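Local coordinates for protein predicted aminoglycoside phosphotransferase (Brachybacterium faecium, PDB 5UXC) that probably phosphorylates macrolide antibiotics at the 2'-hydroxyl, conferring resistance, and binds azithromycin, magnesium and GDP, at residues A[48-53]-A[88-93]. Numbering follows the deposited sequence.
Sequences VLRLPR and ELIAYP. With GDP (guanosine-5'-diphosphate), chain C.
Val-48 lies over one face of the Tyr-92 ring, its CB 3.8 Å from the ring centroid in a CH-pi contact, while CD of Arg-50 and O6 of GDP sit at the edge. Tyr-92 has CG between its backbone N and carbonyl carbon (chi1 53°), which lays the ring alongside Val-48 and carries OH to 2.7 Å from GDP N7, a hydrogen bond that holds the guanine by its N7. The Arg-50 guanidinium, in the conformer described here, one of two modelled, is turned 23° from the ring plane and meets the diphosphate at its edge: NH1 bonds O2B, and Arg-50 NH2 lies 3.1 Å from GDP O3A. A weak, bent bond joins NH2 to O1A. A bend at chi3 (74°) swings the group there, and Phe-34 adds a cation-pi contact. Strands 46-52 and 90-93 are antiparallel neighbours in the five-stranded sheet of the kinase-like N-terminal lobe, whose nucleotide-facing side carries Val-48, Arg-50 and Tyr-92. Val-48 with Tyr-92 and Arg-50 with Ile-90 are hydrogen-bonded pairs, each joined by two backbone bonds; Arg-50 N to Ile-90 O is 2.7 Å. On the other face Leu-49 CD2 packs on Ala-91 CB at 3.8 Å, and Leu-51 CD2 meets Leu-89 CD1 at 3.7 Å.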
# COMPACT_ATOMS: atom_id res chain seq x y z
N VAL A 48 5.48 8.86 -15.20
CA VAL A 48 5.64 9.07 -13.77
C VAL A 48 7.11 8.89 -13.43
O VAL A 48 7.73 7.91 -13.86
CB VAL A 48 4.79 8.08 -12.93
CG1 VAL A 48 4.97 8.36 -11.44
CG2 VAL A 48 3.36 8.13 -13.34
N LEU A 49 7.68 9.86 -12.71
CA LEU A 49 9.06 9.82 -12.22
C LEU A 49 9.04 9.51 -10.72
O LEU A 49 8.28 10.14 -9.97
CB LEU A 49 9.79 11.17 -12.45
CG LEU A 49 9.65 11.73 -13.86
CD1 LEU A 49 10.25 13.16 -13.98
CD2 LEU A 49 10.27 10.75 -14.88
N ARG A 50 9.80 8.50 -10.28
CA ARG A 50 10.03 8.24 -8.86
C ARG A 50 11.47 8.59 -8.53
O ARG A 50 12.40 7.99 -9.08
CB ARG A 50 9.76 6.79 -8.49
CG ARG A 50 8.36 6.35 -8.67
CD ARG A 50 8.25 4.90 -8.21
NE ARG A 50 8.28 4.75 -6.77
CZ ARG A 50 7.27 5.08 -5.97
NH1 ARG A 50 7.35 4.90 -4.66
NH2 ARG A 50 6.17 5.57 -6.48
N LEU A 51 11.66 9.54 -7.64
CA LEU A 51 12.99 10.01 -7.31
C LEU A 51 13.32 9.58 -5.89
O LEU A 51 12.65 10.01 -4.94
CB LEU A 51 13.07 11.53 -7.45
CG LEU A 51 12.65 11.88 -8.87
CD1 LEU A 51 12.14 13.30 -8.92
CD2 LEU A 51 13.86 11.70 -9.76
N PRO A 52 14.31 8.70 -5.71
CA PRO A 52 14.67 8.25 -4.36
C PRO A 52 15.23 9.41 -3.55
O PRO A 52 16.07 10.17 -4.03
CB PRO A 52 15.73 7.17 -4.61
CG PRO A 52 16.35 7.58 -5.95
CD PRO A 52 15.21 8.16 -6.75
N ARG A 53 14.76 9.53 -2.32
CA ARG A 53 15.14 10.67 -1.50
C ARG A 53 16.42 10.45 -0.71
O ARG A 53 17.01 11.42 -0.22
CB ARG A 53 13.99 11.03 -0.56
CG ARG A 53 12.66 11.22 -1.28
CD ARG A 53 11.55 11.66 -0.32
NE ARG A 53 11.90 12.88 0.39
CZ ARG A 53 11.50 13.17 1.62
NH1 ARG A 53 10.73 12.32 2.29
NH2 ARG A 53 11.88 14.31 2.20
N GLU A 88 19.50 6.32 -9.61
CA GLU A 88 19.14 7.73 -9.61
C GLU A 88 17.70 8.01 -10.03
O GLU A 88 17.20 9.10 -9.72
CB GLU A 88 20.05 8.50 -10.56
CG GLU A 88 21.43 7.91 -10.73
CD GLU A 88 22.22 8.67 -11.78
OE1 GLU A 88 22.46 8.12 -12.88
OE2 GLU A 88 22.58 9.83 -11.50
N LEU A 89 17.01 7.08 -10.71
CA LEU A 89 15.71 7.41 -11.28
C LEU A 89 14.94 6.13 -11.59
O LEU A 89 15.51 5.19 -12.15
CB LEU A 89 15.89 8.25 -12.58
CG LEU A 89 14.64 8.52 -13.40
CD1 LEU A 89 13.67 9.43 -12.62
CD2 LEU A 89 15.04 9.16 -14.77
N ILE A 90 13.68 6.10 -11.20
CA ILE A 90 12.71 5.16 -11.71
C ILE A 90 11.66 5.93 -12.48
O ILE A 90 11.23 7.01 -12.05
CB ILE A 90 12.06 4.38 -10.54
CG1 ILE A 90 13.10 3.50 -9.86
CG2 ILE A 90 10.89 3.60 -11.06
CD1 ILE A 90 12.71 3.14 -8.40
N ALA A 91 11.23 5.37 -13.61
CA ALA A 91 10.18 6.04 -14.37
C ALA A 91 9.33 5.01 -15.08
O ALA A 91 9.85 4.00 -15.56
CB ALA A 91 10.79 7.00 -15.44
N TYR A 92 8.02 5.27 -15.18
CA TYR A 92 7.13 4.31 -15.80
C TYR A 92 6.07 5.09 -16.54
O TYR A 92 5.73 6.21 -16.14
CB TYR A 92 6.45 3.35 -14.80
CG TYR A 92 5.70 3.92 -13.61
CD1 TYR A 92 6.35 4.12 -12.38
CD2 TYR A 92 4.32 4.17 -13.68
CE1 TYR A 92 5.62 4.57 -11.23
CE2 TYR A 92 3.59 4.61 -12.56
CZ TYR A 92 4.26 4.79 -11.35
OH TYR A 92 3.56 5.19 -10.20
N PRO A 93 5.54 4.55 -17.63
CA PRO A 93 4.43 5.21 -18.32
C PRO A 93 3.25 5.39 -17.39
O PRO A 93 2.91 4.51 -16.60
CB PRO A 93 4.09 4.26 -19.47
CG PRO A 93 5.46 3.56 -19.76
CD PRO A 93 6.05 3.36 -18.38
PB GDP C . 4.58 7.25 -2.88
O1B GDP C . 3.42 6.87 -2.00
O2B GDP C . 5.84 6.57 -2.57
O3B GDP C . 4.71 8.82 -2.73
O3A GDP C . 4.22 6.90 -4.41
PA GDP C . 2.92 6.40 -5.17
O1A GDP C . 3.45 5.35 -6.10
O2A GDP C . 1.82 6.00 -4.22
O5' GDP C . 2.42 7.59 -6.08
C5' GDP C . 1.96 8.77 -5.41
C4' GDP C . 0.64 9.22 -5.97
O4' GDP C . 0.84 9.60 -7.33
C3' GDP C . -0.39 8.09 -6.03
O3' GDP C . -1.15 7.87 -4.82
C2' GDP C . -1.31 8.58 -7.13
O2' GDP C . -2.12 9.69 -6.67
C1' GDP C . -0.30 9.23 -8.09
N9 GDP C . 0.18 8.27 -9.13
C8 GDP C . 1.28 7.50 -9.08
N7 GDP C . 1.39 6.78 -10.25
C5 GDP C . 0.32 7.11 -11.00
C6 GDP C . -0.24 6.75 -12.31
O6 GDP C . 0.37 5.94 -13.06
N1 GDP C . -1.37 7.36 -12.73
C2 GDP C . -2.04 8.27 -11.98
N2 GDP C . -3.16 8.82 -12.47
N3 GDP C . -1.62 8.63 -10.76
C4 GDP C . -0.48 8.08 -10.24